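Local coordinates for protein ferritin, putative (Archaeoglobus fulgidus, PDB 5LS9) that probably stores iron inside a hollow cage of 24 subunits, here in a humanized chimeric form meant as a tool for cell-targeted delivery, at residues I4-M8 with M109-D115; L12-I16 with M59-V63; Y21-Y26 with H91-E96; V47-E51 with R163-P167. The protein carries 10 engineered substitutions. Numbering follows the deposited sequence.

Interaction 1: residues I4-M8 with M109-D115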
loop_
_atom_site.group_PDB
_atom_site.type_symbol
_atom_site.label_atom_id
_atom_site.label_comp_id
_atom_site.label_asym_id
_atom_site.label_seq_id
_atom_site.Cartn_x
_atom_site.Cartn_y
_atom_site.Cartn_z
ATOM N N ILE F 4 1.601 56.275 -22.041
ATOM C CA ILE F 4 0.525 56.030 -23.034
ATOM C C ILE F 4 -0.032 57.345 -23.601
ATOM O O ILE F 4 -0.267 58.300 -22.854
ATOM C CB ILE F 4 -0.636 55.149 -22.468
ATOM C CG1 ILE F 4 -1.681 54.850 -23.560
ATOM C CG2 ILE F 4 -1.309 55.808 -21.265
ATOM C CD1 ILE F 4 -2.806 53.929 -23.125
ATOM N N SER F 5 -0.242 57.380 -24.916
ATOM C CA SER F 5 -0.708 58.589 -25.598
ATOM C C SER F 5 -2.229 58.754 -25.511
ATOM O O SER F 5 -2.964 57.769 -25.534
ATOM C CB SER F 5 -0.270 58.558 -27.060
ATOM O OG SER F 5 -0.689 57.358 -27.686
ATOM N N GLU F 6 -2.683 60.006 -25.433
ATOM C CA GLU F 6 -4.108 60.335 -25.267
ATOM C C GLU F 6 -4.999 59.922 -26.451
ATOM O O GLU F 6 -6.203 59.688 -26.294
ATOM C CB GLU F 6 -4.260 61.842 -25.013
ATOM C CG GLU F 6 -3.786 62.296 -23.638
ATOM C CD GLU F 6 -4.637 61.744 -22.496
ATOM O OE1 GLU F 6 -5.807 61.364 -22.738
ATOM O OE2 GLU F 6 -4.140 61.689 -21.348
ATOM N N LYS F 7 -4.402 59.858 -27.636
ATOM C CA LYS F 7 -5.097 59.415 -28.839
ATOM C C LYS F 7 -5.430 57.923 -28.727
ATOM O O LYS F 7 -6.480 57.471 -29.198
ATOM C CB LYS F 7 -4.219 59.686 -30.070
ATOM C CG LYS F 7 -4.950 59.643 -31.398
ATOM C CD LYS F 7 -4.064 60.175 -32.511
ATOM C CE LYS F 7 -4.768 60.173 -33.859
ATOM N NZ LYS F 7 -4.757 58.828 -34.488
ATOM N N MET F 8 -4.527 57.171 -28.089
ATOM C CA MET F 8 -4.707 55.731 -27.881
ATOM C C MET F 8 -5.776 55.440 -26.833
ATOM O O MET F 8 -6.574 54.519 -26.995
ATOM C CB MET F 8 -3.380 55.075 -27.473
ATOM C CG MET F 8 -3.366 53.561 -27.601
ATOM S SD MET F 8 -3.992 52.975 -29.189
ATOM C CE MET F 8 -2.454 52.608 -30.020
ATOM N N MET F 109 -1.536 51.735 -35.486
ATOM C CA MET F 109 -1.415 52.963 -34.690
ATOM C C MET F 109 -0.388 52.804 -33.586
ATOM O O MET F 109 0.475 53.659 -33.388
ATOM C CB MET F 109 -2.766 53.322 -34.060
ATOM C CG MET F 109 -2.806 54.676 -33.362
ATOM S SD MET F 109 -4.424 54.994 -32.634
ATOM C CE MET F 109 -5.506 54.888 -34.061
ATOM N N ALA F 110 -0.501 51.699 -32.861
ATOM C CA ALA F 110 0.399 51.398 -31.756
ATOM C C ALA F 110 1.857 51.506 -32.182
ATOM O O ALA F 110 2.688 51.981 -31.418
ATOM C CB ALA F 110 0.106 50.007 -31.207
ATOM N N MET F 111 2.146 51.082 -33.411
ATOM C CA MET F 111 3.519 51.041 -33.930
ATOM C C MET F 111 4.005 52.400 -34.416
ATOM O O MET F 111 5.187 52.707 -34.276
ATOM C CB MET F 111 3.630 50.021 -35.065
ATOM C CG MET F 111 3.212 48.618 -34.647
ATOM S SD MET F 111 4.449 47.696 -33.717
ATOM C CE MET F 111 5.237 46.845 -35.085
ATOM N N GLN F 112 3.103 53.204 -34.985
ATOM C CA GLN F 112 3.429 54.591 -35.379
ATOM C C GLN F 112 3.778 55.476 -34.176
ATOM O O GLN F 112 4.602 56.392 -34.276
ATOM C CB GLN F 112 2.260 55.237 -36.133
ATOM C CG GLN F 112 1.984 54.659 -37.515
ATOM C CD GLN F 112 1.094 55.541 -38.386
ATOM O OE1 GLN F 112 1.127 55.430 -39.609
ATOM N NE2 GLN F 112 0.297 56.416 -37.768
ATOM N N GLU F 113 3.127 55.203 -33.047
ATOM C CA GLU F 113 3.393 55.900 -31.795
ATOM C C GLU F 113 4.431 55.155 -30.960
ATOM O O GLU F 113 4.754 55.576 -29.847
ATOM C CB GLU F 113 2.084 56.059 -31.021
ATOM C CG GLU F 113 1.057 56.881 -31.798
ATOM C CD GLU F 113 -0.341 56.852 -31.214
ATOM O OE1 GLU F 113 -0.495 56.571 -30.003
ATOM O OE2 GLU F 113 -1.281 57.127 -31.990
ATOM N N LYS F 114 4.940 54.048 -31.511
ATOM C CA LYS F 114 5.931 53.182 -30.863
ATOM C C LYS F 114 5.477 52.654 -29.500
ATOM O O LYS F 114 6.303 52.344 -28.639
ATOM C CB LYS F 114 7.287 53.896 -30.753
ATOM C CG LYS F 114 7.827 54.377 -32.091
ATOM C CD LYS F 114 9.338 54.535 -32.089
ATOM C CE LYS F 114 9.852 54.689 -33.513
ATOM N NZ LYS F 114 11.334 54.817 -33.596
ATOM N N ASP F 115 4.164 52.527 -29.320
ATOM C CA ASP F 115 3.605 52.005 -28.086
ATOM C C ASP F 115 3.685 50.482 -28.112
ATOM O O ASP F 115 2.716 49.791 -28.450
ATOM C CB ASP F 115 2.161 52.474 -27.900
ATOM C CG ASP F 115 1.656 52.258 -26.487
ATOM O OD1 ASP F 115 2.079 51.274 -25.839
ATOM O OD2 ASP F 115 0.835 53.082 -26.025
#
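The start of helix 6-35 lies beside the end of helix 85-112, and the two backbones stay well apart: Ile-4 CA is 7.2 Å from Asp-115 CA and Met-8 CA is 7.7 Å from Ala-110 CA. This is one end of the ferritin four-helix bundle, where the chain enters its first long helix beside the place where it leaves helix 85-112. Helix 85-112 closes in a Schellman motif: Lys-114 turns to positive phi (57°), Lys-114 N bonds weakly to Met-111 O (3.1 Å) and Asp-115 N bonds to Ala-110 O (2.6 Å). The chain can then turn at once into helix 116-146, whose N-cap is Asp-115. Its carboxylate caps the backbone N of Thr-118 and forms a salt bridge with Arg-66, so its approach to Ile-4 is mere packing. Ser-5 holds the N-cap position of the first helix, but its hydroxyl makes no capping bond and reaches across to Glu-113 instead. Apolar packing lies alongside. Met-8, the most deeply covered residue of its segment, sets its CE 3.9 Å from Met-109 CG and 3.8 Å from Ala-110 CB. Toward the solvent, Lys-7 CD lies 4.2 Å from Glu-113 OE2, and Lys-7 NZ 4.0 Å from Met-109 CE. The one hydrogen bond between the segments is very short, with Ser-5 OG donating to Glu-113 OE1 at 2.5 Å.

Interaction 2: residues L12-I16 with M59-V63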
loop_
_atom_site.group_PDB
_atom_site.type_symbol
_atom_site.label_atom_id
_atom_site.label_comp_id
_atom_site.label_asym_id
_atom_site.label_seq_id
_atom_site.Cartn_x
_atom_site.Cartn_y
_atom_site.Cartn_z
ATOM N N LEU F 12 -9.203 53.357 -27.811
ATOM C CA LEU F 12 -9.532 52.131 -27.062
ATOM C C LEU F 12 -10.896 52.225 -26.365
ATOM O O LEU F 12 -11.613 51.232 -26.277
ATOM C CB LEU F 12 -8.437 51.800 -26.037
ATOM C CG LEU F 12 -7.056 51.383 -26.567
ATOM C CD1 LEU F 12 -6.052 51.328 -25.421
ATOM C CD2 LEU F 12 -7.104 50.047 -27.293
ATOM N N ASN F 13 -11.242 53.410 -25.864
ATOM C CA ASN F 13 -12.595 53.667 -25.362
ATOM C C ASN F 13 -13.661 53.447 -26.426
ATOM O O ASN F 13 -14.778 53.014 -26.119
ATOM C CB ASN F 13 -12.712 55.092 -24.843
ATOM C CG ASN F 13 -12.155 55.244 -23.453
ATOM O OD1 ASN F 13 -12.631 54.613 -22.518
ATOM N ND2 ASN F 13 -11.155 56.094 -23.302
ATOM N N ARG F 14 -13.313 53.768 -27.673
ATOM C CA ARG F 14 -14.177 53.479 -28.812
ATOM C C ARG F 14 -14.306 51.977 -28.997
ATOM O O ARG F 14 -15.423 51.464 -29.112
ATOM C CB ARG F 14 -13.648 54.122 -30.102
ATOM C CG ARG F 14 -13.956 55.608 -30.239
ATOM C CD ARG F 14 -15.425 55.841 -30.571
ATOM N NE ARG F 14 -15.872 57.172 -30.165
ATOM C CZ ARG F 14 -17.144 57.533 -29.985
ATOM N NH1 ARG F 14 -18.138 56.666 -30.166
ATOM N NH2 ARG F 14 -17.425 58.781 -29.616
ATOM N N GLN F 15 -13.171 51.274 -29.008
ATOM C CA GLN F 15 -13.174 49.821 -29.197
ATOM C C GLN F 15 -13.984 49.162 -28.081
ATOM O O GLN F 15 -14.937 48.428 -28.364
ATOM C CB GLN F 15 -11.743 49.266 -29.290
ATOM C CG GLN F 15 -11.638 47.764 -29.567
ATOM C CD GLN F 15 -12.339 47.313 -30.848
ATOM O OE1 GLN F 15 -12.610 48.115 -31.751
ATOM N NE2 GLN F 15 -12.629 46.015 -30.933
ATOM N N ILE F 16 -13.647 49.469 -26.827
ATOM C CA ILE F 16 -14.441 49.011 -25.678
ATOM C C ILE F 16 -15.942 49.181 -25.937
ATOM O O ILE F 16 -16.715 48.254 -25.732
ATOM C CB ILE F 16 -14.095 49.765 -24.377
ATOM C CG1 ILE F 16 -12.722 49.368 -23.856
ATOM C CG2 ILE F 16 -15.104 49.422 -23.291
ATOM C CD1 ILE F 16 -12.212 50.256 -22.744
ATOM N N MET F 59 -9.876 44.804 -22.052
ATOM C CA MET F 59 -9.425 46.117 -22.509
ATOM C C MET F 59 -9.660 47.167 -21.427
ATOM O O MET F 59 -8.780 47.983 -21.145
ATOM C CB MET F 59 -10.154 46.504 -23.810
ATOM C CG MET F 59 -9.503 47.641 -24.593
ATOM S SD MET F 59 -10.005 47.757 -26.331
ATOM C CE MET F 59 -8.918 46.558 -27.098
ATOM N N PHE F 60 -10.853 47.128 -20.827
ATOM C CA PHE F 60 -11.222 48.014 -19.718
ATOM C C PHE F 60 -10.066 48.068 -18.743
ATOM O O PHE F 60 -9.532 49.142 -18.472
ATOM C CB PHE F 60 -12.492 47.504 -19.009
ATOM C CG PHE F 60 -13.013 48.415 -17.914
ATOM C CD1 PHE F 60 -12.405 48.452 -16.655
ATOM C CD2 PHE F 60 -14.138 49.202 -18.123
ATOM C CE1 PHE F 60 -12.892 49.277 -15.650
ATOM C CE2 PHE F 60 -14.629 50.027 -17.119
ATOM C CZ PHE F 60 -14.006 50.064 -15.882
ATOM N N ASP F 61 -9.670 46.896 -18.249
ATOM C CA ASP F 61 -8.602 46.792 -17.255
ATOM C C ASP F 61 -7.305 47.354 -17.792
ATOM O O ASP F 61 -6.603 48.074 -17.078
ATOM C CB ASP F 61 -8.383 45.338 -16.824
ATOM C CG ASP F 61 -9.553 44.779 -16.042
ATOM O OD1 ASP F 61 -10.043 45.456 -15.106
ATOM O OD2 ASP F 61 -9.983 43.656 -16.373
ATOM N N PHE F 62 -6.997 47.030 -19.047
ATOM C CA PHE F 62 -5.743 47.458 -19.655
ATOM C C PHE F 62 -5.580 48.968 -19.599
ATOM O O PHE F 62 -4.589 49.466 -19.072
ATOM C CB PHE F 62 -5.630 46.988 -21.105
ATOM C CG PHE F 62 -4.320 47.357 -21.744
ATOM C CD1 PHE F 62 -3.134 46.776 -21.307
ATOM C CD2 PHE F 62 -4.266 48.303 -22.752
ATOM C CE1 PHE F 62 -1.925 47.121 -21.873
ATOM C CE2 PHE F 62 -3.054 48.650 -23.325
ATOM C CZ PHE F 62 -1.884 48.056 -22.886
ATOM N N VAL F 63 -6.566 49.684 -20.125
ATOM C CA VAL F 63 -6.562 51.153 -20.133
ATOM C C VAL F 63 -6.205 51.726 -18.757
ATOM O O VAL F 63 -5.339 52.604 -18.652
ATOM C CB VAL F 63 -7.934 51.721 -20.586
ATOM C CG1 VAL F 63 -8.009 53.224 -20.350
ATOM C CG2 VAL F 63 -8.192 51.408 -22.056
#
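Antiparallel helices in a bundle can be held together by side-chain packing alone, and these two turns of a ferritin subunit show how. The short axes approach to 10.2 Å at 160°, and no hydrogen bond crosses between them. Met-59 comes first and does most: it lies closest in backbone terms to Ile-16 (CA to CA, 6.6 Å), its CG is 3.7 Å from Ile-16 CG1, and its sulfur touches two residues, with SD 3.8 Å from Leu-12 CD2 and 3.6 Å from Gln-15 CG. Phe-60 contributes mainly backbone, its CA 3.9 Å from Ile-16 CD1. Phe-62 offers its ring edge to Leu-12, CD2 to CD1 at 4.4 Å. Val-63 then closes the interface with CG2 at 4.0 Å from Leu-12 CD1 and 4.2 Å from Ile-16 CD1. The amide of Gln-15 looks elsewhere, bonding through NE2 to Glu-19, a ligand of the bound magnesium ion. Helices 85-112 and 116-146 pack around the contact, and Ile-70 of a loop borders Phe-60 and Val-63: Ile-103 and Leu-106 of helix 85-112 touch Gln-15, while from helix 116-146 Tyr-125 packs on Met-59 and the ring of Phe-121 stacks with Phe-62.

Interaction 3: residues Y21-Y26 with H91-E96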
loop_
_atom_site.group_PDB
_atom_site.type_symbol
_atom_site.label_atom_id
_atom_site.label_comp_id
_atom_site.label_asym_id
_atom_site.label_seq_id
_atom_site.Cartn_x
_atom_site.Cartn_y
_atom_site.Cartn_z
ATOM N N TYR F 21 -21.079 47.137 -27.849
ATOM C CA TYR F 21 -22.185 47.061 -28.800
ATOM C C TYR F 21 -22.265 45.658 -29.430
ATOM O O TYR F 21 -23.354 45.104 -29.580
ATOM C CB TYR F 21 -22.097 48.142 -29.881
ATOM C CG TYR F 21 -23.172 47.971 -30.937
ATOM C CD1 TYR F 21 -24.521 47.890 -30.580
ATOM C CD2 TYR F 21 -22.843 47.854 -32.284
ATOM C CE1 TYR F 21 -25.508 47.706 -31.533
ATOM C CE2 TYR F 21 -23.828 47.681 -33.246
ATOM C CZ TYR F 21 -25.156 47.606 -32.862
ATOM O OH TYR F 21 -26.131 47.433 -33.809
ATOM N N SER F 22 -21.112 45.089 -29.781
ATOM C CA SER F 22 -21.054 43.723 -30.313
ATOM C C SER F 22 -21.758 42.753 -29.366
ATOM O O SER F 22 -22.525 41.906 -29.810
ATOM C CB SER F 22 -19.602 43.282 -30.555
ATOM O OG SER F 22 -18.900 44.223 -31.361
ATOM N N ALA F 23 -21.518 42.894 -28.064
ATOM C CA ALA F 23 -22.223 42.098 -27.053
ATOM C C ALA F 23 -23.731 42.336 -27.101
ATOM O O ALA F 23 -24.520 41.407 -27.206
ATOM C CB ALA F 23 -21.690 42.422 -25.667
ATOM N N TYR F 24 -24.126 43.599 -27.041
ATOM C CA TYR F 24 -25.532 43.953 -27.107
ATOM C C TYR F 24 -26.192 43.397 -28.391
ATOM O O TYR F 24 -27.352 42.987 -28.370
ATOM C CB TYR F 24 -25.694 45.479 -26.992
ATOM C CG TYR F 24 -26.991 45.931 -26.343
ATOM C CD1 TYR F 24 -27.397 45.420 -25.107
ATOM C CD2 TYR F 24 -27.804 46.879 -26.956
ATOM C CE1 TYR F 24 -28.583 45.826 -24.515
ATOM C CE2 TYR F 24 -28.993 47.292 -26.367
ATOM C CZ TYR F 24 -29.378 46.766 -25.148
ATOM O OH TYR F 24 -30.560 47.182 -24.569
ATOM N N LEU F 25 -25.449 43.356 -29.495
ATOM C CA LEU F 25 -25.962 42.783 -30.747
ATOM C C LEU F 25 -26.257 41.294 -30.603
ATOM O O LEU F 25 -27.342 40.835 -30.973
ATOM C CB LEU F 25 -24.969 43.004 -31.900
ATOM C CG LEU F 25 -25.307 42.445 -33.292
ATOM C CD1 LEU F 25 -26.494 43.175 -33.903
ATOM C CD2 LEU F 25 -24.108 42.523 -34.225
ATOM N N TYR F 26 -25.291 40.544 -30.071
ATOM C CA TYR F 26 -25.428 39.087 -29.968
ATOM C C TYR F 26 -26.496 38.704 -28.957
ATOM O O TYR F 26 -27.171 37.692 -29.125
ATOM C CB TYR F 26 -24.089 38.421 -29.634
ATOM C CG TYR F 26 -23.018 38.665 -30.681
ATOM C CD1 TYR F 26 -23.232 38.338 -32.010
ATOM C CD2 TYR F 26 -21.795 39.212 -30.336
ATOM C CE1 TYR F 26 -22.259 38.562 -32.960
ATOM C CE2 TYR F 26 -20.818 39.433 -31.279
ATOM C CZ TYR F 26 -21.058 39.107 -32.584
ATOM O OH TYR F 26 -20.084 39.336 -33.510
ATOM N N HIS F 91 -24.750 38.407 -41.001
ATOM C CA HIS F 91 -24.494 39.699 -40.361
ATOM C C HIS F 91 -23.374 39.589 -39.328
ATOM O O HIS F 91 -22.548 40.500 -39.194
ATOM C CB HIS F 91 -25.752 40.246 -39.694
ATOM C CG HIS F 91 -25.680 41.710 -39.401
ATOM N ND1 HIS F 91 -25.386 42.206 -38.149
ATOM C CD2 HIS F 91 -25.850 42.788 -40.203
ATOM C CE1 HIS F 91 -25.390 43.526 -38.189
ATOM N NE2 HIS F 91 -25.669 43.905 -39.424
ATOM N N VAL F 92 -23.354 38.471 -38.603
ATOM C CA VAL F 92 -22.307 38.194 -37.616
ATOM C C VAL F 92 -20.931 38.255 -38.284
ATOM O O VAL F 92 -20.023 38.920 -37.788
ATOM C CB VAL F 92 -22.518 36.813 -36.937
ATOM C CG1 VAL F 92 -21.321 36.414 -36.081
ATOM C CG2 VAL F 92 -23.781 36.826 -36.088
ATOM N N TYR F 93 -20.787 37.569 -39.413
ATOM C CA TYR F 93 -19.528 37.577 -40.155
ATOM C C TYR F 93 -19.143 39.014 -40.541
ATOM O O TYR F 93 -18.140 39.538 -40.048
ATOM C CB TYR F 93 -19.627 36.661 -41.387
ATOM C CG TYR F 93 -18.360 36.568 -42.223
ATOM C CD1 TYR F 93 -17.154 36.166 -41.655
ATOM C CD2 TYR F 93 -18.378 36.857 -43.587
ATOM C CE1 TYR F 93 -15.999 36.070 -42.418
ATOM C CE2 TYR F 93 -17.229 36.767 -44.355
ATOM C CZ TYR F 93 -16.043 36.373 -43.769
ATOM O OH TYR F 93 -14.905 36.279 -44.537
ATOM N N GLU F 94 -19.967 39.658 -41.372
ATOM C CA GLU F 94 -19.675 41.019 -41.864
ATOM C C GLU F 94 -19.584 42.074 -40.752
ATOM O O GLU F 94 -18.945 43.107 -40.944
ATOM C CB GLU F 94 -20.695 41.462 -42.924
ATOM C CG GLU F 94 -20.297 41.114 -44.358
ATOM C CD GLU F 94 -21.336 41.528 -45.401
ATOM O OE1 GLU F 94 -22.492 41.833 -45.024
ATOM O OE2 GLU F 94 -21.002 41.546 -46.608
ATOM N N HIS F 95 -20.222 41.820 -39.608
ATOM C CA HIS F 95 -20.003 42.632 -38.410
ATOM C C HIS F 95 -18.628 42.316 -37.830
ATOM O O HIS F 95 -17.871 43.234 -37.503
ATOM C CB HIS F 95 -21.093 42.384 -37.352
ATOM C CG HIS F 95 -20.905 43.166 -36.081
ATOM N ND1 HIS F 95 -21.536 44.369 -35.843
ATOM C CD2 HIS F 95 -20.161 42.912 -34.979
ATOM C CE1 HIS F 95 -21.184 44.823 -34.653
ATOM N NE2 HIS F 95 -20.346 43.960 -34.110
ATOM N N GLU F 96 -18.310 41.024 -37.696
ATOM C CA GLU F 96 -17.032 40.613 -37.103
ATOM C C GLU F 96 -15.845 40.958 -37.988
ATOM O O GLU F 96 -14.776 41.265 -37.472
ATOM C CB GLU F 96 -17.004 39.118 -36.760
ATOM C CG GLU F 96 -17.743 38.749 -35.481
ATOM C CD GLU F 96 -17.000 39.142 -34.210
ATOM O OE1 GLU F 96 -16.127 40.043 -34.265
ATOM O OE2 GLU F 96 -17.296 38.540 -33.148
#
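Helices 6-35 and 85-112 run antiparallel here at 180°, their short axes 12.1 Å apart, a gap into which His-95 and Tyr-26 reach from the two sides. The polar link is a hydrogen bond from His-95 NE2 to Ser-22 OG, 3.1 Å long; the same hydroxyl is also bonded to Ala-18 O of its own helix. Tyr-26 OH stands 2.9 Å from Glu-96 OE2, and Glu-96 OE1 accepts a bond from Gln-129, a magnesium ligand. Aromatic contacts come next. Leu-25 CD2 sits 3.6 Å from the centroid of the His-95 ring and only 14° off its normal, a CH-pi contact over the face, while Tyr-21 CE2 lies 4.1 Å from His-95 CE1 near the imidazole edge. In apolar packing, Tyr-26 CE1 rests 3.9 Å from Val-92 CG2. His-95 thus acts as a knob in a hole formed by Tyr-21, Ser-22, Leu-25 and Tyr-26: knobs-into-holes packing in the ferritin four-helix bundle, beside its metal site.

Interaction 4: residues V47-E51 with R163-P167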
loop_
_atom_site.group_PDB
_atom_site.type_symbol
_atom_site.label_atom_id
_atom_site.label_comp_id
_atom_site.label_asym_id
_atom_site.label_seq_id
_atom_site.Cartn_x
_atom_site.Cartn_y
_atom_site.Cartn_z
ATOM N N VAL F 47 -23.524 32.908 -25.226
ATOM C CA VAL F 47 -22.116 32.680 -24.902
ATOM C C VAL F 47 -21.250 33.731 -25.606
ATOM O O VAL F 47 -20.337 34.309 -25.002
ATOM C CB VAL F 47 -21.667 31.247 -25.276
ATOM C CG1 VAL F 47 -20.158 31.096 -25.153
ATOM C CG2 VAL F 47 -22.361 30.219 -24.389
ATOM N N GLN F 48 -21.549 33.991 -26.875
ATOM C CA GLN F 48 -20.830 35.012 -27.629
ATOM C C GLN F 48 -21.010 36.390 -27.007
ATOM O O GLN F 48 -20.141 37.241 -27.128
ATOM C CB GLN F 48 -21.327 35.042 -29.067
ATOM C CG GLN F 48 -20.458 35.867 -29.995
ATOM C CD GLN F 48 -19.137 35.195 -30.299
ATOM O OE1 GLN F 48 -19.104 34.125 -30.907
ATOM N NE2 GLN F 48 -18.039 35.821 -29.888
ATOM N N TRP F 49 -22.169 36.585 -26.374
ATOM C CA TRP F 49 -22.527 37.800 -25.616
ATOM C C TRP F 49 -21.618 37.966 -24.409
ATOM O O TRP F 49 -20.990 39.011 -24.241
ATOM C CB TRP F 49 -24.045 37.770 -25.238
ATOM C CG TRP F 49 -24.483 38.178 -23.811
ATOM C CD1 TRP F 49 -24.790 37.331 -22.779
ATOM C CD2 TRP F 49 -24.715 39.509 -23.308
ATOM N NE1 TRP F 49 -25.165 38.044 -21.669
ATOM C CE2 TRP F 49 -25.129 39.381 -21.960
ATOM C CE3 TRP F 49 -24.595 40.795 -23.858
ATOM C CZ2 TRP F 49 -25.428 40.486 -21.157
ATOM C CZ3 TRP F 49 -24.897 41.898 -23.058
ATOM C CH2 TRP F 49 -25.309 41.730 -21.720
ATOM N N GLN F 50 -21.530 36.923 -23.590
ATOM C CA GLN F 50 -20.610 36.919 -22.458
ATOM C C GLN F 50 -19.177 37.112 -22.940
ATOM O O GLN F 50 -18.458 37.966 -22.427
ATOM C CB GLN F 50 -20.707 35.605 -21.684
ATOM C CG GLN F 50 -22.010 35.413 -20.926
ATOM C CD GLN F 50 -22.335 33.948 -20.694
ATOM O OE1 GLN F 50 -23.063 33.333 -21.482
ATOM N NE2 GLN F 50 -21.782 33.375 -19.627
ATOM N N GLU F 51 -18.772 36.328 -23.937
ATOM C CA GLU F 51 -17.383 36.325 -24.380
ATOM C C GLU F 51 -16.911 37.675 -24.912
ATOM O O GLU F 51 -15.784 38.094 -24.621
ATOM C CB GLU F 51 -17.161 35.249 -25.430
ATOM C CG GLU F 51 -17.073 33.857 -24.836
ATOM C CD GLU F 51 -16.988 32.788 -25.901
ATOM O OE1 GLU F 51 -17.085 31.596 -25.543
ATOM O OE2 GLU F 51 -16.828 33.142 -27.092
ATOM N N ARG F 163 -21.851 24.586 -26.639
ATOM C CA ARG F 163 -20.853 25.621 -26.381
ATOM C C ARG F 163 -20.967 26.090 -24.928
ATOM O O ARG F 163 -22.036 25.997 -24.327
ATOM C CB ARG F 163 -21.045 26.796 -27.328
ATOM C CG ARG F 163 -19.862 27.739 -27.365
ATOM C CD ARG F 163 -20.176 29.018 -28.121
ATOM N NE ARG F 163 -18.999 29.874 -28.212
ATOM C CZ ARG F 163 -18.943 31.018 -28.886
ATOM N NH1 ARG F 163 -20.006 31.473 -29.536
ATOM N NH2 ARG F 163 -17.817 31.718 -28.905
ATOM N N GLN F 164 -19.863 26.569 -24.360
ATOM C CA GLN F 164 -19.858 27.074 -22.980
ATOM C C GLN F 164 -18.890 28.249 -22.760
ATOM O O GLN F 164 -18.072 28.576 -23.619
ATOM C CB GLN F 164 -19.562 25.935 -21.995
ATOM C CG GLN F 164 -20.785 25.098 -21.622
ATOM C CD GLN F 164 -20.543 24.158 -20.446
ATOM O OE1 GLN F 164 -19.582 24.314 -19.681
ATOM N NE2 GLN F 164 -21.428 23.177 -20.291
ATOM N N PHE F 165 -19.009 28.872 -21.591
ATOM C CA PHE F 165 -18.313 30.112 -21.256
ATOM C C PHE F 165 -16.820 29.860 -21.076
ATOM O O PHE F 165 -16.435 28.997 -20.297
ATOM C CB PHE F 165 -18.942 30.672 -19.972
ATOM C CG PHE F 165 -18.459 32.041 -19.573
ATOM C CD1 PHE F 165 -18.273 33.048 -20.510
ATOM C CD2 PHE F 165 -18.246 32.335 -18.232
ATOM C CE1 PHE F 165 -17.842 34.305 -20.119
ATOM C CE2 PHE F 165 -17.824 33.594 -17.839
ATOM C CZ PHE F 165 -17.619 34.579 -18.783
ATOM N N THR F 166 -15.990 30.630 -21.778
ATOM C CA THR F 166 -14.551 30.328 -21.921
ATOM C C THR F 166 -13.657 30.422 -20.661
ATOM O O THR F 166 -13.018 29.429 -20.295
ATOM C CB THR F 166 -13.926 31.195 -23.038
ATOM O OG1 THR F 166 -14.788 31.190 -24.185
ATOM C CG2 THR F 166 -12.532 30.674 -23.445
ATOM N N PRO F 167 -13.603 31.601 -19.997
ATOM C CA PRO F 167 -12.531 31.893 -19.018
ATOM C C PRO F 167 -12.178 30.744 -18.067
ATOM O O PRO F 167 -11.030 30.642 -17.623
ATOM C CB PRO F 167 -13.083 33.086 -18.216
ATOM C CG PRO F 167 -14.524 33.190 -18.577
ATOM C CD PRO F 167 -14.648 32.638 -19.965
#
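A chain segment without regular secondary structure can be fastened to a helix through its polar side chains, as the last ordered residues, 163-167, are on helix 39-65. Arg-163 makes most of the polar bonds. Its NH1 donates to Gln-48 OE1 at 3.1 Å with a good angle of 159°, and its NH2 adds a weak bond to that oxygen at 3.4 Å. The charge is answered by a short salt bridge, Glu-51 OE2 to Arg-163 NH2 at 2.5 Å. A cation-pi contact with Trp-44 gives the guanidinium a further partner, while Val-47 CG1 lies over one of its faces, 3.5 Å from Arg-163 NE. Gln-48 is used at both ends of its amide, since NE2 makes a weak hydrogen bond to Glu-132 of helix 116-146. The other carboxylate oxygen, Glu-51 OE1, is 2.7 Å from Thr-166 OG1. Van der Waals contacts flank this polar cluster. The backbones come closest at Val-47 and Phe-165, with 5.9 Å between their CA atoms, and Val-47 CG1 also touches Gln-164 O at 3.6 Å. Farther along, Phe-165 CE1 reaches Gln-50 CB at 3.5 Å, although the phenylalanine remains largely exposed. Taken together, this is a C-terminal tail that follows the short helix 150-160 and lies along helix 39-65 of a ferritin-like bundle, with Arg-163 bonded to Gln-48 and Glu-51.

How the interactions relate
Interactions 1, 2 and 3 all use helix 6-35, and interaction 4 adds the tail. Interactions 1 and 3 join the same antiparallel pair, helices 6-35 and 85-112, at points 27 Å apart between centres, interaction 1 near one end and interaction 3 near the middle. Interaction 2 pairs helix 6-35 with helix 39-65, its centre 14 Å from that of interaction 1 and 18 Å from that of interaction 3. Interaction 4 touches interaction 3, where Tyr-26 CD2 meets Gln-48 CG at 3.6 Å. Along the chain, interactions 2 and 3 lie within the span bridged by interaction 1 and cross each other, whereas interaction 4 crosses all three, linking the tail to the bundle near its metal site.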